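Long-range contacts in putative acetyltransferase (Clostridium difficile, PDB 3DSB), which probably acts as a GNAT-type acyltransferase, transferring groups other than aminoacyl ones: residues A[55-60]-A[67-72]; A[82-87]-A[118-123]. One frame throughout, in Å; residues are numbered along the deposited sequence. Where two conformers were deposited one is given.

Interaction 1. Residues A[55-60]-A[67-72]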
# COMPACT_ATOMS: atom_id res chain seq x y z
N GLY A 55 -5.23 8.05 -3.71
CA GLY A 55 -6.04 7.79 -2.52
C GLY A 55 -7.12 8.84 -2.39
O GLY A 55 -7.27 9.73 -3.26
N LYS A 56 -7.89 8.76 -1.32
CA LYS A 56 -9.01 9.67 -1.10
C LYS A 56 -9.18 10.03 0.37
O LYS A 56 -9.07 9.14 1.24
CB LYS A 56 -10.33 9.04 -1.58
CG LYS A 56 -10.39 8.57 -3.00
CD LYS A 56 -10.58 9.67 -4.00
CE LYS A 56 -10.90 9.01 -5.36
NZ LYS A 56 -9.95 7.83 -5.65
N TYR A 57 -9.47 11.31 0.64
CA TYR A 57 -10.04 11.73 1.91
C TYR A 57 -11.53 11.81 1.79
O TYR A 57 -12.07 12.30 0.77
CB TYR A 57 -9.56 13.12 2.31
CG TYR A 57 -8.09 13.26 2.53
CD1 TYR A 57 -7.51 12.90 3.73
CD2 TYR A 57 -7.30 13.93 1.59
CE1 TYR A 57 -6.12 13.11 3.95
CE2 TYR A 57 -5.96 14.13 1.77
CZ TYR A 57 -5.37 13.73 2.97
OH TYR A 57 -4.02 13.95 3.11
N HIS A 58 -12.21 11.39 2.85
CA HIS A 58 -13.63 11.71 3.06
C HIS A 58 -13.70 12.48 4.36
O HIS A 58 -12.96 12.19 5.33
CB HIS A 58 -14.51 10.46 3.14
CG HIS A 58 -14.65 9.74 1.83
ND1 HIS A 58 -13.66 8.90 1.34
CD2 HIS A 58 -15.62 9.76 0.89
CE1 HIS A 58 -14.04 8.43 0.17
NE2 HIS A 58 -15.22 8.94 -0.14
N VAL A 59 -14.63 13.43 4.42
CA VAL A 59 -14.83 14.22 5.61
C VAL A 59 -16.29 14.12 6.05
O VAL A 59 -17.22 13.94 5.22
CB VAL A 59 -14.47 15.72 5.35
CG1 VAL A 59 -12.96 15.87 5.20
CG2 VAL A 59 -15.21 16.30 4.10
N TYR A 60 -16.44 14.19 7.37
CA TYR A 60 -17.76 14.23 8.02
C TYR A 60 -18.07 15.70 8.32
O TYR A 60 -17.26 16.39 8.91
CB TYR A 60 -17.69 13.41 9.29
CG TYR A 60 -19.00 13.14 9.99
CD1 TYR A 60 -19.61 11.88 9.90
CD2 TYR A 60 -19.60 14.11 10.79
CE1 TYR A 60 -20.82 11.61 10.56
CE2 TYR A 60 -20.76 13.85 11.46
CZ TYR A 60 -21.36 12.60 11.36
OH TYR A 60 -22.53 12.38 12.04
N VAL A 67 -15.68 18.18 10.60
CA VAL A 67 -15.36 17.83 11.98
C VAL A 67 -14.62 16.47 12.10
O VAL A 67 -14.24 16.07 13.21
CB VAL A 67 -16.62 17.79 12.88
CG1 VAL A 67 -17.35 19.14 12.83
CG2 VAL A 67 -17.58 16.70 12.43
N ALA A 68 -14.44 15.76 10.98
CA ALA A 68 -13.66 14.50 11.01
C ALA A 68 -13.23 14.13 9.63
O ALA A 68 -13.78 14.62 8.65
CB ALA A 68 -14.47 13.37 11.62
N GLN A 69 -12.21 13.27 9.57
CA GLN A 69 -11.70 12.80 8.25
C GLN A 69 -11.26 11.36 8.33
O GLN A 69 -10.86 10.88 9.40
CB GLN A 69 -10.51 13.64 7.77
CG GLN A 69 -9.27 13.54 8.66
CD GLN A 69 -8.18 12.62 8.03
OE1 GLN A 69 -7.48 13.02 7.09
NE2 GLN A 69 -8.02 11.42 8.58
N ILE A 70 -11.31 10.72 7.17
CA ILE A 70 -10.72 9.37 7.04
C ILE A 70 -10.03 9.32 5.68
O ILE A 70 -10.53 9.90 4.70
CB ILE A 70 -11.81 8.25 7.16
CG1 ILE A 70 -11.19 6.86 7.21
CG2 ILE A 70 -12.91 8.39 6.12
CD1 ILE A 70 -12.13 5.75 7.80
N MSE A 71 -8.86 8.68 5.62
CA MSE A 71 -8.04 8.64 4.40
C MSE A 71 -7.68 7.22 4.06
O MSE A 71 -7.38 6.43 4.97
CB MSE A 71 -6.75 9.44 4.55
CG MSE A 71 -6.06 9.69 3.23
SE MSE A 71 -4.77 8.30 2.71
CE MSE A 71 -3.16 9.08 3.48
N TYR A 72 -7.77 6.86 2.79
CA TYR A 72 -7.26 5.55 2.33
C TYR A 72 -6.47 5.68 1.06
O TYR A 72 -6.67 6.60 0.26
CB TYR A 72 -8.37 4.52 2.14
CG TYR A 72 -9.44 4.89 1.16
CD1 TYR A 72 -9.27 4.73 -0.22
CD2 TYR A 72 -10.67 5.41 1.60
CE1 TYR A 72 -10.28 5.07 -1.14
CE2 TYR A 72 -11.67 5.71 0.73
CZ TYR A 72 -11.50 5.56 -0.64
OH TYR A 72 -12.52 5.86 -1.50
O HOH W 1 -11.36 8.18 2.68

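Interaction 2. Residues A[82-87]-A[118-123]. With BET (trimethyl glycine), chain D.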
# COMPACT_ATOMS: atom_id res chain seq x y z
N GLY A 82 -7.76 -6.77 -8.65
CA GLY A 82 -8.57 -5.81 -7.89
C GLY A 82 -7.71 -5.05 -6.90
O GLY A 82 -6.52 -5.35 -6.75
N ASN A 83 -8.33 -4.10 -6.18
CA ASN A 83 -7.61 -3.26 -5.23
C ASN A 83 -7.90 -3.68 -3.81
O ASN A 83 -9.07 -3.99 -3.48
CB ASN A 83 -8.06 -1.81 -5.31
CG ASN A 83 -7.37 -1.04 -6.39
OD1 ASN A 83 -8.05 -0.51 -7.32
ND2 ASN A 83 -6.07 -0.96 -6.35
N PHE A 84 -6.87 -3.65 -2.96
CA PHE A 84 -7.11 -3.53 -1.53
C PHE A 84 -7.19 -2.06 -1.21
O PHE A 84 -6.42 -1.25 -1.75
CB PHE A 84 -5.92 -4.10 -0.77
CG PHE A 84 -5.84 -5.59 -0.82
CD1 PHE A 84 -6.58 -6.38 0.06
CD2 PHE A 84 -5.00 -6.22 -1.75
CE1 PHE A 84 -6.50 -7.76 0.04
CE2 PHE A 84 -4.92 -7.61 -1.80
CZ PHE A 84 -5.66 -8.38 -0.90
N LEU A 85 -8.12 -1.71 -0.33
CA LEU A 85 -8.18 -0.38 0.20
C LEU A 85 -7.45 -0.36 1.55
O LEU A 85 -7.74 -1.22 2.40
CB LEU A 85 -9.66 0.02 0.30
CG LEU A 85 -10.08 1.41 0.74
CD1 LEU A 85 -11.35 1.82 0.01
CD2 LEU A 85 -10.27 1.47 2.23
N TRP A 86 -6.48 0.56 1.71
CA TRP A 86 -5.71 0.62 2.97
C TRP A 86 -6.09 1.90 3.71
O TRP A 86 -5.83 3.00 3.23
CB TRP A 86 -4.20 0.66 2.68
CG TRP A 86 -3.63 -0.63 2.31
CD1 TRP A 86 -3.73 -1.28 1.11
CD2 TRP A 86 -2.94 -1.54 3.20
NE1 TRP A 86 -3.06 -2.51 1.16
CE2 TRP A 86 -2.55 -2.68 2.43
CE3 TRP A 86 -2.50 -1.45 4.53
CZ2 TRP A 86 -1.84 -3.75 2.99
CZ3 TRP A 86 -1.82 -2.52 5.08
CH2 TRP A 86 -1.47 -3.65 4.31
N ILE A 87 -6.72 1.76 4.88
CA ILE A 87 -7.10 2.94 5.69
C ILE A 87 -5.84 3.42 6.38
O ILE A 87 -5.22 2.64 7.14
CB ILE A 87 -8.20 2.59 6.72
CG1 ILE A 87 -9.47 2.15 5.99
CG2 ILE A 87 -8.45 3.77 7.67
CD1 ILE A 87 -10.54 1.58 6.91
N ASN A 118 -14.74 -4.82 -7.34
CA ASN A 118 -13.32 -4.74 -7.70
C ASN A 118 -12.43 -4.38 -6.52
O ASN A 118 -11.24 -4.20 -6.69
CB ASN A 118 -13.08 -3.72 -8.81
CG ASN A 118 -14.13 -3.79 -9.90
OD1 ASN A 118 -14.11 -4.70 -10.75
ND2 ASN A 118 -15.09 -2.82 -9.89
N ILE A 119 -13.03 -4.24 -5.34
CA ILE A 119 -12.22 -4.10 -4.12
C ILE A 119 -12.18 -5.47 -3.47
O ILE A 119 -13.23 -6.10 -3.20
CB ILE A 119 -12.83 -3.05 -3.15
CG1 ILE A 119 -12.61 -1.66 -3.78
CG2 ILE A 119 -12.14 -3.17 -1.77
CD1 ILE A 119 -13.20 -0.48 -3.00
N VAL A 120 -10.96 -5.97 -3.26
CA VAL A 120 -10.82 -7.35 -2.82
C VAL A 120 -10.54 -7.51 -1.32
O VAL A 120 -10.52 -8.62 -0.80
CB VAL A 120 -9.75 -8.10 -3.68
CG1 VAL A 120 -10.24 -8.19 -5.13
CG2 VAL A 120 -8.43 -7.34 -3.64
N GLY A 121 -10.37 -6.39 -0.64
CA GLY A 121 -10.10 -6.44 0.79
C GLY A 121 -9.88 -5.03 1.32
O GLY A 121 -9.75 -4.08 0.54
N MSE A 122 -9.83 -4.92 2.65
CA MSE A 122 -9.66 -3.63 3.32
C MSE A 122 -8.67 -3.87 4.42
O MSE A 122 -8.86 -4.78 5.24
CB MSE A 122 -11.01 -3.13 3.89
CG MSE A 122 -10.93 -1.73 4.41
SE MSE A 122 -12.67 -1.21 5.12
CE MSE A 122 -12.29 -1.62 7.01
N ARG A 123 -7.59 -3.09 4.44
CA ARG A 123 -6.47 -3.35 5.34
C ARG A 123 -5.97 -2.12 6.04
O ARG A 123 -6.28 -1.02 5.62
CB ARG A 123 -5.33 -4.01 4.55
CG ARG A 123 -5.68 -5.42 4.13
CD ARG A 123 -4.62 -6.04 3.22
NE ARG A 123 -4.91 -7.47 3.11
CZ ARG A 123 -4.24 -8.30 2.33
NH1 ARG A 123 -3.24 -7.83 1.60
NH2 ARG A 123 -4.59 -9.58 2.29
N BET D . -2.84 -11.21 -0.69
CA BET D . -3.21 -10.51 -1.97
C BET D . -2.60 -10.97 -3.28
O BET D . -2.17 -10.12 -4.13
OXT BET D . -2.69 -12.21 -3.52
C1 BET D . -2.15 -10.24 0.15
C2 BET D . -4.01 -11.69 0.07
C3 BET D . -1.96 -12.36 -0.89
O HOH W 2 -10.69 -1.49 -7.85

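Interaction 1. Residues A[55-60]-A[67-72]
The ring of Y72 has K56 against it, with the carbonyl O of K56 over one face near the rim and K56 CB making an off-centre CH-pi contact, 4.2 Å from the ring centroid. H58 meets Y72 rim to rim, the two planes turned only 25° apart, and Y72 OH lies at the imidazole edge, in its plane, 3.4 Å from H58 CE1. This row of side chains decorates one side of an antiparallel beta hairpin in the GNAT fold, strand 56-62 turning back into strand 65-77. Y72 reaches its neighbours because CG takes the crowded position between backbone N and carbonyl carbon (chi1 58°). The NZ of K56 leads away from the ring to the hydroxyl of Y74.

On the other side of the sheet, Y57 and M71, a non-hydrogen-bonded pair, cross obliquely, with Y57 CE1 3.5 Å from M71 CG. Helix 38-50 packs against both, while the hydroxyl of Y57 binds D78 of the second subunit. Q69 runs alongside Y57 but spends its amide on N24 and S89.

Paired N-H...O bonds join K56 to Y72 and H58 to I70, the straightest of these four being H58 N to I70 O with an N-H...O angle of 169°. Toward the turn, V67 and A68 both face Y60 in a classic beta bulge, closed by V67 N to Y60 O at 2.9 Å. A water bridges the two strands beside H58: it donates to K56 O and to I70 O, and lies in the imidazole plane 2.8 Å from H58 ND1.

Interaction 2. Residues A[82-87]-A[118-123]
Segments 82-87 and 118-123 run parallel, their strands 22° apart, joined by five backbone hydrogen bonds from N83 N to N118 O at one end to I87 N to R123 O at the other. They belong to the two strands of a beta-alpha-beta unit of the GNAT fold, whose crossover helix 101-115 packs on L85, I87 and M122. Between these three residues the contact is apolar: L85 CD2 lies alongside M122 CG, and the bend of M122 at chi3 (97°) brings its CE to I87 CD1 at 3.6 Å.

The other side builds part of the trimethyl glycine pocket. R123 is extended from CG to NE, and its guanidinium lies flat on the ring of F84, with planes 16° apart and CZ 3.8 Å from the ring centroid in a cation-pi stack. V120 CG2 covers the opposite face of F84 almost exactly over its centre, so the ring is sandwiched between a methyl and a cation. The CB of R123 in turn sits 3.5 Å above the centre of the six-membered ring of W86, one arginine thus packing on two aromatics. Its NE forms a salt bridge with E151 of the second subunit, which probably helps hold the guanidinium on the ring and tempers its charge beside the quaternary ammonium. The backbone of M122 and R123 also pairs with a strand of that subunit, continuing the sheet across the interface.

G121, with no side chain, leaves the room that the F84 ring takes up, its CA 3.6 Å from F84 CD1; its buried N has no partner. The ligand meets the ring of F84 at its edge, F84 CE2 to BET CA 3.4 Å, while BET C1 lies in the guanidinium plane 3.0 Å from R123 NH1.

In the fold
One mixed sheet carries both contacts, which shows how a single sheet can combine antiparallel and parallel pairing. Interaction 1 is a local antiparallel hairpin, its centre only about 6 Å from the centre of the chain; interaction 2, its centre about 13 Å from that point, is a parallel pairing of segments 31 residues apart in sequence. Both are largely buried, and they meet where strands 65-77 and 82-92 lie side by side, Y72 CD1 packing 3.6 Å from L85 CG. Both also touch the second subunit, but differently: 55-60 with 67-72 does so through the hydroxyl of Y57 and packing of M71, whereas 118-123 brings its own backbone and a salt bridge. Bound ligand contacts interaction 2 directly.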